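Local structure of FMN-dependent nitronate monooxygenase (Shewanella oneidensis, 5LSM) at residues E49-E54 against A118-K123; F133-E138 against S149-T154; E143-G148 against G168-I173; E159-L164 against A206-P211; S199-I204 against M230-V235. The protein is an FMN-dependent oxidoreductase that probably uses oxygen to convert propionate 3-nitronate to 3-oxopropanoate, a detoxification reaction. One frame throughout, in Å; residues are numbered along the deposited sequence.

How the interactions relate
Reading from the N terminus, interaction 1 closes a long loop, with 63 residues between its segments, and ends before the others begin; it joins helices 48-59 and 115-124 on the outside of the barrel. The other four form a chain of crossings. Interaction 2 closes a short loop of 10 residues and alternates in sequence with interaction 3, whose loop of 19 is also short; 3 crosses interaction 4, which closes a longer loop of 41, and 4 crosses interaction 5, with 25. Strands 150-155 and 171-175 are neighbours in the parallel sheet, linking interactions 2 and 3, while helix 197-207 serves both 4 and 5. Trp147 of interaction 3 packs on Leu121 of interaction 1.

Interaction 1: residues E49-E54 against A118-K123; sequences EALEAE and AEVLAK
Glu52 OE1 lies 3.9 Å from both CG1 and CG2 of Val120, and no hydrogen bond spans the two segments: the carboxylate oxygen touches the valine by van der Waals contact, its side chain passing at a slant to it. The backbone places Glu52 CB 4.0 Å from Val120 CG1; with CG anti to the backbone N (chi1 -162°), the extended chain is carried on so that OE1 reaches the valine. From the preceding position, Leu51 supplies the apolar half. Its CD2 sits 3.8 Å from Val120 CG1, and the leucine and valine branches run antiparallel past one another. Val120 is thus the residue both partners touch, with CG1 meeting both and CG2 meeting only the glutamate. The partners belong to helices 48-59 and 115-124, two of the outer helices of a TIM-barrel fold, and the backbones come as near as 6.4 Å between Glu52 CA and Val120 CA. Leu51 is buried and also rests on Cys43 and Gln117, whereas Glu52 is on the exposed border and reaches Phe124. The next residue after the valine, Leu121, packs on Val68 and Phe70 of strand 66-71.

Interaction 2: residues F133-E138 against S149-T154; sequences FGLPDE and SKVIST
The peptide carbonyl of Gly134 is the flat group met across this contact: Ser153 OG donates to its oxygen at 2.8 Å, with a C=O...O angle of 120° and the hydroxyl tilted 31° from the carbonyl plane. This joins two parts of a TIM-barrel beta-alpha-beta unit, the loop that leaves strand 128-132 and the next parallel strand, 150-155. With chi1 at 177°, the Ser153 hydroxyl lies opposite the backbone N and faces the loop. Gly134 takes a positive phi, and a CB at these backbone angles would collide with the carbonyl O of Phe133. The apolar contact runs alongside. Leu135 CD2 lies 3.8 Å from Ser153 CB and 4.0 Å from Val151 CG1, so one methyl spans two alternate residues of the strand on the face that looks to the loop. Val151 in turn rests on Ile144 of helix 138-145. Next to the loop, the Phe133 ring packs edge-to-face with Phe297 and also meets the ring of Phe71, outside the contact proper. The Ser153 side chain is about 8 Å from the bound FMN. A water completes the polar link: it accepts from Gly134 N at 2.8 Å, gives a weak bond to Ser153 OG, and donates to Thr154 O at 2.7 Å.

Interaction 3: residues E143-G148 against G168-I173; sequences EIKSWG and GADAII
Lys145 and Gly168 have the nearest CA atoms of the two segments, yet these are 9.7 Å apart, so the backbones do not touch and the long lysine side chain makes the bridge. Both lie at helix ends in the alternating helices and strands of the TIM barrel: Gly148 and Gly168, each with positive phi, are the closing glycines of Schellman motifs that finish helices 138-145 and 158-166. Lys145 NZ donates to Gly168 O at 2.9 Å, approaching with a C=O...N angle of 123° and 34° away from the carbonyl plane. The chain bends at chi2 (-100°) and again at chi4, so the ammonium turns onto the carbonyl at the end of the neighbouring helix. On the way, Lys145 CE passes 3.6 Å from Asp170 OD2. The charges are opposite, but NZ to OD2 is 4.6 Å, beyond a salt bridge, and the attraction is probably a mild one. A methionine in place of Lys145 would probably leave Gly168 O without its bond from this helix end and Asp170 without the positive charge of this lysine nearby. Trp147, at the turn, packs instead against Leu121 and Ala122 of helix 115-124. The main partner of Asp170 OD2 is Val151 N on strand 150-155, from which it accepts a hydrogen bond.

Interaction 4: residues E159-L164 against A206-P211; sequences EEALWL and AAVEIP
Leu162 and Val208 have the most surface buried by this contact, with Ala207 next, and the CA atoms of Leu162 and Val208 are the nearest pair, at 6.8 Å. Leu162 leans over the end of helix 197-207 with one methyl: its CD2 lies 3.7 Å from Ala207 O, a van der Waals contact with a carbonyl, and no hydrogen bond joins the segments. Ala207 turns its own CB toward the helix opposite, but its nearest approach is 4.6 Å, so the alanine offers mainly its backbone oxygen. Val208, the first residue to leave helical angles, meets the preceding residue of that helix, Ala161. Its CG1, set anti to the carbonyl carbon by chi1 of -53°, lies 4.1 Å from Ala161 CB and 4.2 Å from Ala161 O. The pairing therefore runs in opposite order along the two segments, Ala161 with the methyl of Val208 and Leu162 with the carbonyl of Ala207. The exposed Leu162 borders solvent, whereas Ala161 and Val208 are buried and both rest on Ile172 of strand 171-175. Beyond the valine, Glu209 N is bound to Glu165 OE2, a polar tie between the same helix and the loop after helix 197-207. Glu159 packs on Gln263 of the second subunit. Two adjacent outer helices meeting over the strand between them, here 171-175, is the layering of a TIM barrel, whose ring of helices surrounds a parallel barrel of strands.

Interaction 5: residues S199-I204 against M230-V235; sequences SLLPQI and MGASAV
Apolar contacts carry this pairing, in which Leu201 and Pro202 of helix 197-207 meet Met230 and Ala232, the residues that lead from helix 221-229 into strand 234-237. The two helices are consecutive outer helices of the TIM barrel, with strand 212-215 between them in the chain. Leu201, its CG anti to the backbone N (chi1 -172°), sends CD2 to Met230 CB at 3.9 Å and to Ala232 CB at 4.2 Å. Leu201 and Ala232 both rest on Ala214, which places their contact over the barrel wall. Pro202 receives the far end of the methionine: Met230 CE is 3.5 Å from Pro202 CG and 3.7 Å from Pro202 CB, while SD is 4.1 Å from Pro202 CD. Bends at chi2 (-133°) and chi3 fold the thioether across the proline ring instead of letting it run straight out. A glycine in place of Pro202 would probably take the proline ring from under the Met230 methyl, giving the thioether more freedom and opening a gap there. Across the dimer, Met230 also packs on Thr223 of the second subunit and Pro202 on Asn327 of that subunit.

The backbone adds to this. The proline lacks an N-H for the previous turn, and the helix is kinked there; Gly231, with positive phi, closes a Schellman motif.

Hydrogen bonding stays within the helix or passes to the other chain. Gln203 NE2 donates to Gln326 O of the second subunit and to Ser199 O, the latter at 2.8 Å with an N-H...O angle of 163°, from above the carbonyl plane.

Interaction 1: residues E49-E54 against A118-K123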
# COMPACT_ATOMS: atom_id res chain seq x y z
N GLU A 49 6.99 34.53 13.85
CA GLU A 49 7.61 35.52 12.98
C GLU A 49 7.73 34.96 11.55
O GLU A 49 7.19 35.55 10.61
CB GLU A 49 8.98 35.93 13.52
CG GLU A 49 8.96 36.31 15.01
CD GLU A 49 9.13 35.11 15.94
OE1 GLU A 49 10.28 34.65 16.13
OE2 GLU A 49 8.12 34.61 16.48
N ALA A 50 8.38 33.81 11.41
CA ALA A 50 8.47 33.12 10.13
C ALA A 50 7.08 32.96 9.50
O ALA A 50 6.90 33.24 8.33
CB ALA A 50 9.15 31.77 10.29
N LEU A 51 6.11 32.57 10.32
CA LEU A 51 4.74 32.32 9.84
C LEU A 51 4.16 33.56 9.17
O LEU A 51 3.74 33.51 8.01
CB LEU A 51 3.83 31.87 11.00
CG LEU A 51 2.33 31.71 10.70
CD1 LEU A 51 2.07 30.69 9.60
CD2 LEU A 51 1.56 31.35 11.96
N GLU A 52 4.17 34.67 9.90
CA GLU A 52 3.63 35.94 9.40
C GLU A 52 4.39 36.45 8.15
O GLU A 52 3.79 36.97 7.20
CB GLU A 52 3.68 36.98 10.52
CG GLU A 52 2.79 38.19 10.29
CD GLU A 52 2.57 38.99 11.57
OE1 GLU A 52 2.10 38.42 12.58
OE2 GLU A 52 2.91 40.18 11.57
N ALA A 53 5.72 36.34 8.19
CA ALA A 53 6.56 36.70 7.05
C ALA A 53 6.12 35.93 5.81
O ALA A 53 5.88 36.50 4.76
CB ALA A 53 8.03 36.39 7.36
N GLU A 54 6.00 34.62 5.96
CA GLU A 54 5.81 33.76 4.81
C GLU A 54 4.42 33.96 4.21
O GLU A 54 4.26 33.94 3.00
CB GLU A 54 6.08 32.31 5.19
CG GLU A 54 6.62 31.50 4.03
CD GLU A 54 8.09 31.20 4.13
OE1 GLU A 54 8.81 31.56 3.19
OE2 GLU A 54 8.50 30.50 5.08
N ALA A 118 -3.44 30.92 15.63
CA ALA A 118 -4.72 31.54 15.29
C ALA A 118 -4.64 33.07 15.14
O ALA A 118 -5.22 33.63 14.21
CB ALA A 118 -5.76 31.18 16.34
N GLU A 119 -3.98 33.73 16.08
CA GLU A 119 -3.99 35.19 16.10
C GLU A 119 -3.33 35.74 14.83
O GLU A 119 -3.86 36.67 14.22
CB GLU A 119 -3.32 35.74 17.36
N VAL A 120 -2.23 35.12 14.41
CA VAL A 120 -1.57 35.44 13.14
C VAL A 120 -2.42 35.10 11.90
O VAL A 120 -2.54 35.91 10.99
CB VAL A 120 -0.21 34.71 13.01
CG1 VAL A 120 0.44 35.02 11.68
CG2 VAL A 120 0.71 35.09 14.16
N LEU A 121 -2.99 33.91 11.86
CA LEU A 121 -3.82 33.50 10.73
C LEU A 121 -5.00 34.45 10.53
O LEU A 121 -5.45 34.68 9.40
CB LEU A 121 -4.36 32.08 10.93
CG LEU A 121 -3.52 30.89 10.46
CD1 LEU A 121 -4.40 29.65 10.36
CD2 LEU A 121 -2.84 31.18 9.13
N ALA A 122 -5.52 34.97 11.63
CA ALA A 122 -6.76 35.75 11.57
C ALA A 122 -6.58 36.98 10.68
O ALA A 122 -7.52 37.42 10.05
CB ALA A 122 -7.18 36.16 12.96
N LYS A 123 -5.36 37.54 10.65
CA LYS A 123 -5.05 38.69 9.80
C LYS A 123 -5.15 38.36 8.30
O LYS A 123 -5.60 39.18 7.51
CB LYS A 123 -3.65 39.24 10.12

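Interaction 2: residues F133-E138 against S149-T154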
# COMPACT_ATOMS: atom_id res chain seq x y z
N PHE A 133 -2.70 14.90 11.68
CA PHE A 133 -2.99 14.24 12.96
C PHE A 133 -4.32 14.70 13.56
O PHE A 133 -4.40 14.98 14.75
CB PHE A 133 -1.85 14.43 14.01
CG PHE A 133 -0.46 14.31 13.44
CD1 PHE A 133 -0.07 13.19 12.75
CD2 PHE A 133 0.46 15.33 13.63
CE1 PHE A 133 1.20 13.10 12.21
CE2 PHE A 133 1.72 15.26 13.07
CZ PHE A 133 2.10 14.13 12.37
N GLY A 134 -5.36 14.76 12.74
CA GLY A 134 -6.74 15.02 13.22
C GLY A 134 -7.16 16.48 13.16
O GLY A 134 -6.98 17.16 12.16
N LEU A 135 -7.78 16.96 14.23
CA LEU A 135 -8.30 18.31 14.28
C LEU A 135 -8.03 18.94 15.63
O LEU A 135 -7.95 18.24 16.64
CB LEU A 135 -9.80 18.29 14.01
CG LEU A 135 -10.24 17.88 12.61
CD1 LEU A 135 -11.75 17.67 12.59
CD2 LEU A 135 -9.82 18.92 11.58
N PRO A 136 -7.95 20.27 15.67
CA PRO A 136 -7.91 20.98 16.95
C PRO A 136 -9.28 21.02 17.69
O PRO A 136 -10.30 20.52 17.17
CB PRO A 136 -7.46 22.39 16.54
CG PRO A 136 -7.94 22.54 15.13
CD PRO A 136 -7.96 21.18 14.50
N ASP A 137 -9.28 21.58 18.91
CA ASP A 137 -10.52 21.69 19.74
C ASP A 137 -11.62 22.46 19.02
O ASP A 137 -11.34 23.31 18.18
CB ASP A 137 -10.22 22.40 21.07
N GLU A 138 -12.87 22.21 19.39
CA GLU A 138 -13.99 22.79 18.67
C GLU A 138 -13.92 24.31 18.56
O GLU A 138 -14.24 24.88 17.49
CB GLU A 138 -15.34 22.35 19.25
CG GLU A 138 -16.43 22.25 18.19
CD GLU A 138 -17.82 22.55 18.72
OE1 GLU A 138 -18.23 21.89 19.70
OE2 GLU A 138 -18.51 23.42 18.15
N SER A 149 -12.74 30.22 6.08
CA SER A 149 -11.79 29.17 5.70
C SER A 149 -12.48 27.83 5.64
O SER A 149 -13.32 27.52 6.48
CB SER A 149 -10.67 29.09 6.72
OG SER A 149 -10.06 30.35 6.89
N LYS A 150 -12.19 27.06 4.60
CA LYS A 150 -12.57 25.66 4.58
C LYS A 150 -11.54 24.91 5.37
O LYS A 150 -10.35 25.22 5.31
CB LYS A 150 -12.60 25.12 3.15
CG LYS A 150 -13.48 25.90 2.21
CD LYS A 150 -14.94 25.88 2.66
CE LYS A 150 -15.78 26.83 1.81
NZ LYS A 150 -15.29 28.23 1.96
N VAL A 151 -11.98 23.88 6.07
CA VAL A 151 -11.09 23.06 6.87
C VAL A 151 -11.00 21.66 6.30
O VAL A 151 -12.04 20.99 6.12
CB VAL A 151 -11.57 22.99 8.32
CG1 VAL A 151 -10.82 21.92 9.09
CG2 VAL A 151 -11.39 24.35 8.99
N ILE A 152 -9.78 21.20 6.06
CA ILE A 152 -9.52 19.82 5.66
C ILE A 152 -8.50 19.11 6.57
O ILE A 152 -7.69 19.77 7.24
CB ILE A 152 -9.02 19.74 4.21
CG1 ILE A 152 -7.64 20.38 4.07
CG2 ILE A 152 -9.99 20.42 3.27
CD1 ILE A 152 -7.05 20.22 2.69
N SER A 153 -8.55 17.77 6.61
CA SER A 153 -7.62 16.98 7.42
C SER A 153 -7.40 15.61 6.82
O SER A 153 -8.09 15.22 5.88
CB SER A 153 -8.12 16.83 8.85
OG SER A 153 -7.24 16.00 9.60
N THR A 154 -6.39 14.91 7.34
CA THR A 154 -5.95 13.66 6.73
C THR A 154 -6.60 12.45 7.44
O THR A 154 -6.70 12.40 8.66
CB THR A 154 -4.40 13.57 6.70
OG1 THR A 154 -3.87 14.37 5.62
CG2 THR A 154 -3.93 12.14 6.51
O HOH W 1 -4.94 13.67 10.21

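Interaction 3: residues E143-G148 against G168-I173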
# COMPACT_ATOMS: atom_id res chain seq x y z
N GLU A 143 -13.41 29.20 15.40
CA GLU A 143 -12.69 30.43 15.06
C GLU A 143 -12.28 30.43 13.59
O GLU A 143 -12.50 31.41 12.89
CB GLU A 143 -11.47 30.63 15.95
CG GLU A 143 -10.83 32.00 15.77
CD GLU A 143 -9.47 32.13 16.41
OE1 GLU A 143 -8.97 31.13 17.00
OE2 GLU A 143 -8.92 33.25 16.37
N ILE A 144 -11.67 29.34 13.14
CA ILE A 144 -11.23 29.20 11.76
C ILE A 144 -12.39 29.32 10.76
O ILE A 144 -12.28 30.03 9.76
CB ILE A 144 -10.48 27.85 11.53
CG1 ILE A 144 -9.12 27.87 12.22
CG2 ILE A 144 -10.25 27.59 10.04
CD1 ILE A 144 -8.58 26.49 12.53
N LYS A 145 -13.48 28.61 11.01
CA LYS A 145 -14.60 28.60 10.07
C LYS A 145 -15.16 30.02 9.89
O LYS A 145 -15.72 30.34 8.86
CB LYS A 145 -15.73 27.69 10.56
CG LYS A 145 -15.37 26.22 10.65
CD LYS A 145 -15.88 25.44 9.45
CE LYS A 145 -15.59 23.94 9.60
NZ LYS A 145 -16.73 23.23 10.24
N SER A 146 -15.02 30.84 10.93
CA SER A 146 -15.59 32.17 10.94
C SER A 146 -14.72 33.18 10.19
O SER A 146 -15.10 34.34 10.07
CB SER A 146 -15.78 32.63 12.38
OG SER A 146 -14.57 33.11 12.91
N TRP A 147 -13.58 32.73 9.68
CA TRP A 147 -12.82 33.48 8.67
C TRP A 147 -13.32 33.22 7.25
O TRP A 147 -12.87 33.86 6.32
CB TRP A 147 -11.35 33.09 8.71
CG TRP A 147 -10.72 33.18 10.03
CD1 TRP A 147 -11.04 34.04 11.03
CD2 TRP A 147 -9.61 32.41 10.50
NE1 TRP A 147 -10.20 33.86 12.09
CE2 TRP A 147 -9.31 32.87 11.79
CE3 TRP A 147 -8.84 31.38 9.95
CZ2 TRP A 147 -8.28 32.32 12.56
CZ3 TRP A 147 -7.81 30.85 10.69
CH2 TRP A 147 -7.55 31.31 11.99
N GLY A 148 -14.22 32.27 7.08
CA GLY A 148 -14.57 31.79 5.74
C GLY A 148 -13.76 30.58 5.29
O GLY A 148 -14.06 29.99 4.25
N GLY A 168 -16.96 18.14 11.43
CA GLY A 168 -17.19 19.32 10.62
C GLY A 168 -16.18 19.59 9.51
O GLY A 168 -16.23 20.65 8.90
N ALA A 169 -15.31 18.63 9.20
CA ALA A 169 -14.35 18.85 8.12
C ALA A 169 -15.11 19.14 6.84
O ALA A 169 -16.22 18.69 6.67
CB ALA A 169 -13.45 17.64 7.93
N ASP A 170 -14.53 19.97 5.98
CA ASP A 170 -15.17 20.31 4.72
C ASP A 170 -14.76 19.31 3.65
O ASP A 170 -15.50 19.10 2.69
CB ASP A 170 -14.83 21.75 4.32
CG ASP A 170 -15.53 22.78 5.21
OD1 ASP A 170 -16.77 22.93 5.07
OD2 ASP A 170 -14.85 23.42 6.07
N ALA A 171 -13.57 18.73 3.81
CA ALA A 171 -13.07 17.67 2.93
C ALA A 171 -12.08 16.81 3.69
O ALA A 171 -11.48 17.26 4.68
CB ALA A 171 -12.40 18.26 1.70
N ILE A 172 -11.84 15.62 3.16
CA ILE A 172 -10.98 14.62 3.77
C ILE A 172 -9.83 14.33 2.82
O ILE A 172 -10.07 14.03 1.65
CB ILE A 172 -11.76 13.30 3.96
CG1 ILE A 172 -12.89 13.52 4.95
CG2 ILE A 172 -10.83 12.17 4.46
CD1 ILE A 172 -13.75 12.29 5.14
N ILE A 173 -8.60 14.34 3.32
CA ILE A 173 -7.46 13.86 2.53
C ILE A 173 -7.24 12.38 2.86
O ILE A 173 -6.88 12.03 3.98
CB ILE A 173 -6.16 14.65 2.82
CG1 ILE A 173 -6.34 16.16 2.60
CG2 ILE A 173 -5.04 14.15 1.93
CD1 ILE A 173 -5.36 17.00 3.41

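Interaction 4: residues E159-L164 against A206-P211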
# COMPACT_ATOMS: atom_id res chain seq x y z
N GLU A 159 -12.56 4.83 9.59
CA GLU A 159 -13.00 5.36 10.89
C GLU A 159 -12.56 6.80 11.08
O GLU A 159 -13.33 7.63 11.53
CB GLU A 159 -12.46 4.53 12.04
CG GLU A 159 -13.22 3.24 12.27
CD GLU A 159 -12.79 2.11 11.34
OE1 GLU A 159 -11.63 2.14 10.83
OE2 GLU A 159 -13.63 1.20 11.12
N GLU A 160 -11.30 7.08 10.72
CA GLU A 160 -10.75 8.42 10.82
C GLU A 160 -11.53 9.38 9.92
O GLU A 160 -11.86 10.49 10.32
CB GLU A 160 -9.25 8.43 10.48
CG GLU A 160 -8.37 8.11 11.69
CD GLU A 160 -6.91 7.81 11.36
OE1 GLU A 160 -6.50 8.01 10.20
OE2 GLU A 160 -6.16 7.37 12.27
N ALA A 161 -11.90 8.92 8.73
CA ALA A 161 -12.66 9.76 7.81
C ALA A 161 -14.04 10.12 8.41
O ALA A 161 -14.52 11.25 8.27
CB ALA A 161 -12.81 9.06 6.48
N LEU A 162 -14.67 9.16 9.09
CA LEU A 162 -15.97 9.38 9.68
C LEU A 162 -15.86 10.31 10.88
O LEU A 162 -16.79 11.08 11.16
CB LEU A 162 -16.59 8.05 10.10
CG LEU A 162 -17.07 7.17 8.95
CD1 LEU A 162 -17.19 5.71 9.36
CD2 LEU A 162 -18.40 7.68 8.42
N TRP A 163 -14.74 10.23 11.59
CA TRP A 163 -14.50 11.11 12.71
C TRP A 163 -14.35 12.54 12.22
O TRP A 163 -14.87 13.46 12.82
CB TRP A 163 -13.24 10.71 13.47
CG TRP A 163 -13.03 11.50 14.74
CD1 TRP A 163 -13.61 11.27 15.94
CD2 TRP A 163 -12.19 12.65 14.92
NE1 TRP A 163 -13.19 12.19 16.86
CE2 TRP A 163 -12.31 13.05 16.26
CE3 TRP A 163 -11.37 13.38 14.07
CZ2 TRP A 163 -11.61 14.13 16.78
CZ3 TRP A 163 -10.66 14.46 14.59
CH2 TRP A 163 -10.80 14.83 15.93
N LEU A 164 -13.63 12.72 11.11
CA LEU A 164 -13.42 14.03 10.54
C LEU A 164 -14.72 14.67 9.99
O LEU A 164 -14.98 15.85 10.20
CB LEU A 164 -12.36 13.96 9.45
CG LEU A 164 -10.97 13.59 9.96
CD1 LEU A 164 -10.03 13.30 8.80
CD2 LEU A 164 -10.41 14.70 10.82
N ALA A 206 -16.96 5.80 -0.37
CA ALA A 206 -18.20 5.05 -0.12
C ALA A 206 -18.82 5.41 1.21
O ALA A 206 -20.03 5.33 1.39
CB ALA A 206 -17.95 3.55 -0.19
N ALA A 207 -17.99 5.79 2.16
CA ALA A 207 -18.42 5.96 3.54
C ALA A 207 -18.87 7.40 3.86
O ALA A 207 -19.54 7.61 4.85
CB ALA A 207 -17.30 5.53 4.48
N VAL A 208 -18.36 8.38 3.13
CA VAL A 208 -18.62 9.79 3.48
C VAL A 208 -19.38 10.48 2.36
O VAL A 208 -19.42 10.00 1.24
CB VAL A 208 -17.33 10.59 3.79
CG1 VAL A 208 -16.50 9.90 4.85
CG2 VAL A 208 -16.49 10.83 2.54
N GLU A 209 -20.00 11.60 2.70
CA GLU A 209 -20.73 12.38 1.73
C GLU A 209 -19.90 13.54 1.23
O GLU A 209 -20.09 13.99 0.12
CB GLU A 209 -22.03 12.89 2.34
CG GLU A 209 -23.06 11.79 2.60
CD GLU A 209 -24.04 12.18 3.69
OE1 GLU A 209 -24.20 11.40 4.66
OE2 GLU A 209 -24.62 13.28 3.61
N ILE A 210 -18.95 14.01 2.05
CA ILE A 210 -18.09 15.13 1.67
C ILE A 210 -17.00 14.77 0.66
O ILE A 210 -16.81 13.60 0.33
CB ILE A 210 -17.47 15.83 2.89
CG1 ILE A 210 -16.59 14.85 3.70
CG2 ILE A 210 -18.57 16.45 3.73
CD1 ILE A 210 -16.03 15.46 4.98
N PRO A 211 -16.37 15.80 0.05
CA PRO A 211 -15.41 15.51 -1.02
C PRO A 211 -14.13 14.85 -0.49
O PRO A 211 -13.70 15.15 0.62
CB PRO A 211 -15.08 16.89 -1.59
CG PRO A 211 -16.27 17.73 -1.23
CD PRO A 211 -16.72 17.23 0.10

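Interaction 5: residues S199-I204 against M230-V235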
# COMPACT_ATOMS: atom_id res chain seq x y z
N SER A 199 -7.03 1.03 -2.29
CA SER A 199 -8.11 0.52 -1.46
C SER A 199 -8.70 1.55 -0.50
O SER A 199 -9.87 1.48 -0.18
CB SER A 199 -7.62 -0.71 -0.70
OG SER A 199 -7.41 -1.77 -1.61
N LEU A 200 -7.88 2.48 0.01
CA LEU A 200 -8.34 3.51 0.95
C LEU A 200 -9.33 4.47 0.29
O LEU A 200 -10.42 4.76 0.84
CB LEU A 200 -7.16 4.32 1.48
CG LEU A 200 -7.50 5.37 2.55
CD1 LEU A 200 -8.12 4.70 3.77
CD2 LEU A 200 -6.25 6.16 2.93
N LEU A 201 -8.95 4.95 -0.89
CA LEU A 201 -9.72 5.96 -1.61
C LEU A 201 -11.18 5.56 -1.84
O LEU A 201 -12.08 6.26 -1.37
CB LEU A 201 -9.03 6.30 -2.92
CG LEU A 201 -9.61 7.48 -3.69
CD1 LEU A 201 -9.51 8.73 -2.83
CD2 LEU A 201 -8.86 7.67 -5.01
N PRO A 202 -11.43 4.43 -2.56
CA PRO A 202 -12.84 4.09 -2.85
C PRO A 202 -13.63 3.71 -1.60
O PRO A 202 -14.85 3.96 -1.56
CB PRO A 202 -12.74 2.91 -3.80
CG PRO A 202 -11.36 2.38 -3.65
CD PRO A 202 -10.49 3.53 -3.25
N GLN A 203 -12.96 3.20 -0.58
CA GLN A 203 -13.65 2.87 0.65
C GLN A 203 -13.98 4.10 1.48
O GLN A 203 -15.08 4.19 2.00
CB GLN A 203 -12.91 1.81 1.44
CG GLN A 203 -13.04 0.43 0.79
CD GLN A 203 -12.23 -0.64 1.50
OE1 GLN A 203 -12.77 -1.43 2.30
NE2 GLN A 203 -10.94 -0.68 1.22
N ILE A 204 -13.10 5.09 1.51
CA ILE A 204 -13.46 6.36 2.13
C ILE A 204 -14.59 7.07 1.39
O ILE A 204 -15.49 7.60 2.02
CB ILE A 204 -12.25 7.32 2.33
CG1 ILE A 204 -11.41 6.87 3.53
CG2 ILE A 204 -12.74 8.73 2.62
CD1 ILE A 204 -10.12 7.65 3.72
N MET A 230 -11.67 6.93 -9.82
CA MET A 230 -12.20 6.28 -8.63
C MET A 230 -13.21 7.13 -7.89
O MET A 230 -13.83 6.64 -6.95
CB MET A 230 -11.07 5.93 -7.66
CG MET A 230 -9.97 5.08 -8.25
SD MET A 230 -9.52 3.71 -7.18
CE MET A 230 -11.08 2.86 -7.14
N GLY A 231 -13.28 8.42 -8.20
CA GLY A 231 -14.26 9.33 -7.58
C GLY A 231 -13.64 10.36 -6.64
O GLY A 231 -14.34 11.00 -5.89
N ALA A 232 -12.33 10.53 -6.69
CA ALA A 232 -11.70 11.64 -5.96
C ALA A 232 -12.17 12.99 -6.52
O ALA A 232 -12.31 13.14 -7.72
CB ALA A 232 -10.18 11.54 -6.05
N SER A 233 -12.32 13.99 -5.65
CA SER A 233 -12.67 15.35 -6.09
C SER A 233 -11.44 16.19 -6.40
O SER A 233 -11.56 17.30 -6.87
CB SER A 233 -13.49 16.07 -5.01
OG SER A 233 -14.78 15.50 -4.89
N ALA A 234 -10.26 15.68 -6.05
CA ALA A 234 -9.00 16.39 -6.23
C ALA A 234 -7.89 15.44 -5.84
O ALA A 234 -8.15 14.35 -5.28
CB ALA A 234 -8.95 17.65 -5.38
N VAL A 235 -6.65 15.85 -6.11
CA VAL A 235 -5.48 15.08 -5.68
C VAL A 235 -4.47 15.98 -4.98
O VAL A 235 -4.29 17.14 -5.35
CB VAL A 235 -4.78 14.38 -6.87
CG1 VAL A 235 -5.72 13.41 -7.54
CG2 VAL A 235 -4.28 15.40 -7.89